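Local coordinates for acyl-CoA thioesterase YbgC (Helicobacter pylori, PDB 2PZH) that hydrolyses the thioester bond of acyl-CoAs, with activity on long-chain substrates from lauroyl- to stearoyl-CoA and on benzoyl-CoA, and may act in phospholipid metabolism, at the interface of chains A and B and the interface of chains A and C. Residues are numbered along the deposited sequence; one frame, centred on the assembly and turned at random. Chains: chain A/B/C, Hypothetical protein HP_0496.

Contact 1: the interface of chains A and B. Residues chain A 7, 9, 64-65, 94; chain B 32, 36, 41-43.
The A:Tyr9 ring meets B:Glu43 at its edge, where carboxylate oxygen OE2 lies in the ring plane. The two planes are only 18° apart, so ring and carboxylate are nearly coplanar. The phenol OH of A:Tyr9 donates a hydrogen bond of 2.6 Å to OE2 of B:Glu43, which accepts it on the lone pair turned away from OE1. On one face of the ring, methyl CD1 of A:Leu64 sits over the centre, 3.9 Å above the plane. B:Pro42 comes tip to tip with the tyrosine, CG lying 3.8 Å from A:Tyr9 CE1. The B:Phe36 ring has the carbonyl O of B:Ser32, from its own helix 22-37, above one face near the rim. The ring tip, B:Phe36 CZ, touches A:Gly65 CA at 3.7 Å. Methyl CD2 of B:Leu41 packs on A:Ala94 CB at 3.6 Å and also reaches A:Leu64 CD2. The A:Leu64 CG is anti to the backbone N (chi1 -175°), and its two methyls divide the work, CD1 on the tyrosine and CD2 toward B:Leu41 and B:Glu43. Water 1 links A:Tyr9 N to B:Ser32 OG. The patch helps join two subunits of the homotetramer and ties the 3-10 helix 9-11 to the neighbouring chain.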
# COMPACT_ATOMS: atom_id res chain seq x y z
N VAL A 7 1.47 9.42 -10.80
CA VAL A 7 0.61 8.25 -10.57
C VAL A 7 1.27 7.03 -11.21
O VAL A 7 1.45 6.96 -12.43
CB VAL A 7 -0.83 8.41 -11.16
CG1 VAL A 7 -1.64 7.08 -10.97
CG2 VAL A 7 -1.53 9.61 -10.52
N TYR A 9 1.80 2.52 -11.31
CA TYR A 9 0.93 1.30 -11.24
C TYR A 9 0.47 0.97 -9.83
O TYR A 9 -0.67 0.56 -9.62
CB TYR A 9 1.64 0.08 -11.84
CG TYR A 9 1.70 0.07 -13.34
CD1 TYR A 9 2.90 0.29 -14.01
CD2 TYR A 9 0.55 -0.16 -14.09
CE1 TYR A 9 2.95 0.29 -15.41
CE2 TYR A 9 0.60 -0.16 -15.48
CZ TYR A 9 1.80 0.06 -16.13
OH TYR A 9 1.82 0.07 -17.51
N LEU A 64 -3.09 6.47 -14.49
CA LEU A 64 -1.68 6.13 -14.71
C LEU A 64 -0.90 7.19 -15.49
O LEU A 64 -1.34 7.61 -16.56
CB LEU A 64 -1.57 4.82 -15.47
CG LEU A 64 -0.17 4.26 -15.67
CD1 LEU A 64 0.34 3.78 -14.32
CD2 LEU A 64 -0.14 3.14 -16.72
N GLY A 65 0.25 7.60 -14.96
CA GLY A 65 1.16 8.48 -15.69
C GLY A 65 0.91 9.96 -15.50
O GLY A 65 1.73 10.78 -15.88
N ALA A 94 0.50 11.69 -19.06
CA ALA A 94 1.74 11.01 -19.41
C ALA A 94 2.28 11.43 -20.77
O ALA A 94 3.49 11.39 -20.99
CB ALA A 94 1.59 9.49 -19.36
N SER B 32 9.17 2.76 -14.64
CA SER B 32 8.12 3.51 -15.32
C SER B 32 8.54 4.93 -15.72
O SER B 32 8.20 5.42 -16.80
CB SER B 32 6.83 3.48 -14.49
OG SER B 32 6.15 2.25 -14.70
N PHE B 36 7.93 7.33 -18.81
CA PHE B 36 7.19 8.57 -18.57
C PHE B 36 8.00 9.77 -19.06
O PHE B 36 7.46 10.67 -19.71
CB PHE B 36 6.90 8.75 -17.08
CG PHE B 36 5.87 7.78 -16.54
CD1 PHE B 36 4.97 7.16 -17.38
CD2 PHE B 36 5.80 7.53 -15.17
CE1 PHE B 36 4.01 6.27 -16.86
CE2 PHE B 36 4.85 6.67 -14.66
CZ PHE B 36 3.96 6.03 -15.50
N LEU B 41 3.64 5.67 -21.91
CA LEU B 41 3.38 4.67 -20.88
C LEU B 41 4.22 3.43 -21.18
O LEU B 41 4.53 3.18 -22.35
CB LEU B 41 1.90 4.29 -20.89
CG LEU B 41 0.86 5.37 -20.61
CD1 LEU B 41 -0.57 4.80 -20.73
CD2 LEU B 41 1.09 5.94 -19.24
N PRO B 42 4.54 2.62 -20.14
CA PRO B 42 5.29 1.39 -20.42
C PRO B 42 4.39 0.29 -20.95
O PRO B 42 4.57 -0.87 -20.60
CB PRO B 42 5.87 0.99 -19.05
CG PRO B 42 5.22 1.88 -18.03
CD PRO B 42 4.24 2.80 -18.71
N GLU B 43 3.42 0.65 -21.78
CA GLU B 43 2.49 -0.31 -22.38
C GLU B 43 1.94 0.34 -23.63
O GLU B 43 2.00 1.56 -23.78
CB GLU B 43 1.34 -0.63 -21.41
CG GLU B 43 0.81 0.59 -20.67
CD GLU B 43 -0.51 0.35 -19.97
OE1 GLU B 43 -1.56 0.50 -20.63
OE2 GLU B 43 -0.51 0.03 -18.76
O HOH W 1 4.18 2.94 -12.70

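Contact 2: the interface of chains A and C. Residues chain A 13-14, 19; chain C 9-10, 12.
A:Asp13 runs extended before A:Ser14 turns back to near-helical values, and this bend is set against the 3-10 turn that carries C:Tyr9 and C:Glu10. A:Ser14 N gives C:Thr12 OG1 a weak hydrogen bond of 3.0 Å, bent to 130° at the hydrogen. C:Thr12 OG1 lies between its own backbone N and carbonyl carbon (chi1 59°). There C:Thr12 OG1 also donates to the carbonyl O of C:Tyr9, at 2.8 Å, tilted 21° from the carbonyl plane. It thus joins its own 3-10 helix to the partner loop. A:Ser14 OG reaches the C:Tyr9 ring at its edge, in plane, 3.4 Å from CD2. A:Tyr19 and C:Glu10 lie side by side and point the same way. One face of the A:Tyr19 ring rests on C:Glu10 CA, which is 3.9 Å from the ring centroid in a CH-pi contact and offset toward the rim. C:Glu10 CB lies over the same face, near CZ of A:Tyr19. At the phenol end, water 2 is held by A:Tyr19 OH at 2.7 Å, and by both N and carboxylate OE1 of C:Glu10. CB of A:Asp13 passes near C:Thr12 OG1 and C:Tyr9 O, and its carboxylate turns away from chain C. A:Asp13, A:Gly16 and A:Tyr19 belong to the conserved Asp-x-x-Gly-x-x-Tyr segment of the 4-hydroxybenzoyl-CoA thioesterase family, whose aspartate is the catalytic carboxylate. This loop leads from the 3-10 helix 9-11 into the central helix 22-36 of the hot-dog fold.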
# COMPACT_ATOMS: atom_id res chain seq x y z
N ASP A 13 -6.02 1.10 -9.47
CA ASP A 13 -6.78 -0.15 -9.26
C ASP A 13 -7.32 -0.71 -10.56
O ASP A 13 -7.05 -0.20 -11.63
CB ASP A 13 -7.92 0.03 -8.26
CG ASP A 13 -8.97 1.03 -8.72
OD1 ASP A 13 -9.09 1.35 -9.93
OD2 ASP A 13 -9.66 1.55 -7.82
N SER A 14 -8.09 -1.81 -10.46
CA SER A 14 -8.54 -2.53 -11.65
C SER A 14 -9.46 -1.68 -12.53
O SER A 14 -9.63 -1.96 -13.71
CB SER A 14 -9.28 -3.80 -11.22
OG SER A 14 -10.40 -3.44 -10.44
N TYR A 19 -6.64 4.33 -6.64
CA TYR A 19 -7.41 3.73 -5.54
C TYR A 19 -7.70 4.81 -4.49
O TYR A 19 -6.81 5.56 -4.12
CB TYR A 19 -6.65 2.55 -4.95
CG TYR A 19 -7.36 1.90 -3.76
CD1 TYR A 19 -8.41 0.99 -3.96
CD2 TYR A 19 -6.96 2.17 -2.47
CE1 TYR A 19 -9.04 0.40 -2.87
CE2 TYR A 19 -7.58 1.59 -1.39
CZ TYR A 19 -8.61 0.71 -1.59
OH TYR A 19 -9.21 0.15 -0.49
N TYR C 9 -9.82 -4.54 -4.21
CA TYR C 9 -9.42 -3.50 -5.16
C TYR C 9 -8.05 -2.95 -4.80
O TYR C 9 -7.25 -2.62 -5.69
CB TYR C 9 -10.43 -2.36 -5.19
CG TYR C 9 -11.70 -2.65 -5.97
CD1 TYR C 9 -12.91 -2.74 -5.31
CD2 TYR C 9 -11.69 -2.78 -7.36
CE1 TYR C 9 -14.07 -2.98 -5.99
CE2 TYR C 9 -12.86 -3.02 -8.06
CZ TYR C 9 -14.05 -3.12 -7.36
OH TYR C 9 -15.25 -3.35 -8.03
N GLU C 10 -7.78 -2.84 -3.50
CA GLU C 10 -6.50 -2.30 -3.02
C GLU C 10 -5.33 -3.13 -3.56
O GLU C 10 -4.18 -2.64 -3.62
CB GLU C 10 -6.46 -2.28 -1.50
CG GLU C 10 -6.33 -3.64 -0.88
CD GLU C 10 -6.66 -3.64 0.59
OE1 GLU C 10 -7.86 -3.51 0.94
OE2 GLU C 10 -5.72 -3.83 1.40
N THR C 12 -5.28 -4.78 -6.58
CA THR C 12 -5.23 -4.82 -8.04
C THR C 12 -4.54 -3.59 -8.61
O THR C 12 -4.43 -2.56 -7.94
CB THR C 12 -6.64 -4.87 -8.65
OG1 THR C 12 -7.38 -3.70 -8.23
CG2 THR C 12 -7.36 -6.16 -8.28
O HOH W 2 -9.52 -2.51 -0.94

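Contact 3: the interface of chains A and C. Residues chain A 9, 12-14, 16, 64; chain C 12-14.
C:Ser14 N and A:Thr12 OG1 meet at 3.0 Å in a weak hydrogen bond, bent to 124° at the hydrogen. It is the symmetry twin of the bond from A:Ser14 to C:Thr12. C:Ser14 CB packs on A:Thr12 CB at 3.8 Å. C:Ser14 OG points off to the side, 3.4 Å from A:Tyr9 CD2. It stands between its backbone N and carbonyl carbon (chi1 60°), which directs the hydroxyl at the tyrosine ring. A:Gly16 CA lies against C:Ser14 CB, and A:Leu64 CD2 is more loosely placed near C:Ser14 OG. The CB of C:Asp13, the predicted active-site residue, approaches A:Tyr9 O and A:Thr12 OG1. In the next shell, A:Thr12 OG1 donates to the carbonyl O of A:Tyr9 at 2.9 Å. This bond ties the threonine hydroxyl back to its own 3-10 helix while it receives the serine N-H. The site lies at the two-fold axis of the A-C interface, which passes between the carbonyl oxygens of A:Thr12 and C:Thr12. It brings two active-site loops together in the tetramer. The two oxygens make a strained, doubtful contact, since both can only accept. Waters 3 and 4 each touch both oxygens, and probably donate to them and ease the repulsion. Water 3 also reaches A:Tyr9 O, and it lies 2.7 Å from C:Thr12 O and 2.9 Å from A:Thr12 O.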
# COMPACT_ATOMS: atom_id res chain seq x y z
N TYR A 9 1.80 2.52 -11.31
CA TYR A 9 0.93 1.30 -11.24
C TYR A 9 0.47 0.97 -9.83
O TYR A 9 -0.67 0.56 -9.62
CB TYR A 9 1.64 0.08 -11.84
CG TYR A 9 1.70 0.07 -13.34
CD1 TYR A 9 2.90 0.29 -14.01
CD2 TYR A 9 0.55 -0.16 -14.09
CE1 TYR A 9 2.95 0.29 -15.41
CE2 TYR A 9 0.60 -0.16 -15.48
CZ TYR A 9 1.80 0.06 -16.13
OH TYR A 9 1.82 0.07 -17.51
N THR A 12 -2.79 2.64 -8.80
CA THR A 12 -4.00 2.44 -9.58
C THR A 12 -4.76 1.21 -9.09
O THR A 12 -4.19 0.37 -8.39
CB THR A 12 -3.69 2.28 -11.10
OG1 THR A 12 -2.93 1.07 -11.32
CG2 THR A 12 -2.87 3.48 -11.61
N ASP A 13 -6.02 1.10 -9.47
CA ASP A 13 -6.78 -0.15 -9.26
C ASP A 13 -7.32 -0.71 -10.56
O ASP A 13 -7.05 -0.20 -11.63
CB ASP A 13 -7.92 0.03 -8.26
CG ASP A 13 -8.97 1.03 -8.72
OD1 ASP A 13 -9.09 1.35 -9.93
OD2 ASP A 13 -9.66 1.55 -7.82
N SER A 14 -8.09 -1.81 -10.46
CA SER A 14 -8.54 -2.53 -11.65
C SER A 14 -9.46 -1.68 -12.53
O SER A 14 -9.63 -1.96 -13.71
CB SER A 14 -9.28 -3.80 -11.22
OG SER A 14 -10.40 -3.44 -10.44
N GLY A 16 -8.75 1.23 -13.36
CA GLY A 16 -7.84 2.09 -14.10
C GLY A 16 -7.63 3.49 -13.51
O GLY A 16 -7.07 4.36 -14.17
N LEU A 64 -3.09 6.47 -14.49
CA LEU A 64 -1.68 6.13 -14.71
C LEU A 64 -0.90 7.19 -15.49
O LEU A 64 -1.34 7.61 -16.56
CB LEU A 64 -1.57 4.82 -15.47
CG LEU A 64 -0.17 4.26 -15.67
CD1 LEU A 64 0.34 3.78 -14.32
CD2 LEU A 64 -0.14 3.14 -16.72
N THR C 12 -5.28 -4.78 -6.58
CA THR C 12 -5.23 -4.82 -8.04
C THR C 12 -4.54 -3.59 -8.61
O THR C 12 -4.43 -2.56 -7.94
CB THR C 12 -6.64 -4.87 -8.65
OG1 THR C 12 -7.38 -3.70 -8.23
CG2 THR C 12 -7.36 -6.16 -8.28
N ASP C 13 -4.08 -3.70 -9.86
CA ASP C 13 -3.61 -2.56 -10.61
C ASP C 13 -4.45 -2.32 -11.86
O ASP C 13 -5.45 -3.00 -12.10
CB ASP C 13 -2.14 -2.72 -11.00
CG ASP C 13 -1.88 -3.89 -11.94
OD1 ASP C 13 -2.79 -4.40 -12.66
OD2 ASP C 13 -0.69 -4.30 -12.01
N SER C 14 -4.02 -1.35 -12.67
CA SER C 14 -4.77 -0.89 -13.83
C SER C 14 -4.93 -1.97 -14.89
O SER C 14 -5.84 -1.92 -15.72
CB SER C 14 -4.11 0.38 -14.39
OG SER C 14 -2.77 0.13 -14.77
O HOH W 3 -2.00 -1.50 -7.75
O HOH W 4 -5.16 -0.43 -5.98

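Contacts 2 and 3 belong to one two-fold interface between chains A and C, with centres about 5 Å apart. They share A:Asp13, A:Ser14 and C:Thr12. Contact 1 joins chains A and B and lies about 11 Å from contact 3 and 16 Å from contact 2. A:Tyr9 and A:Leu64 serve contacts 1 and 3, so they touch both neighbouring chains. Contact 1 is centred about 12 Å from A:Asp13, the predicted active-site residue. The segment around the 3-10 helix 9-11 thus links two kinds of interface in the homotetramer, and assembly may help shape the active-site loop.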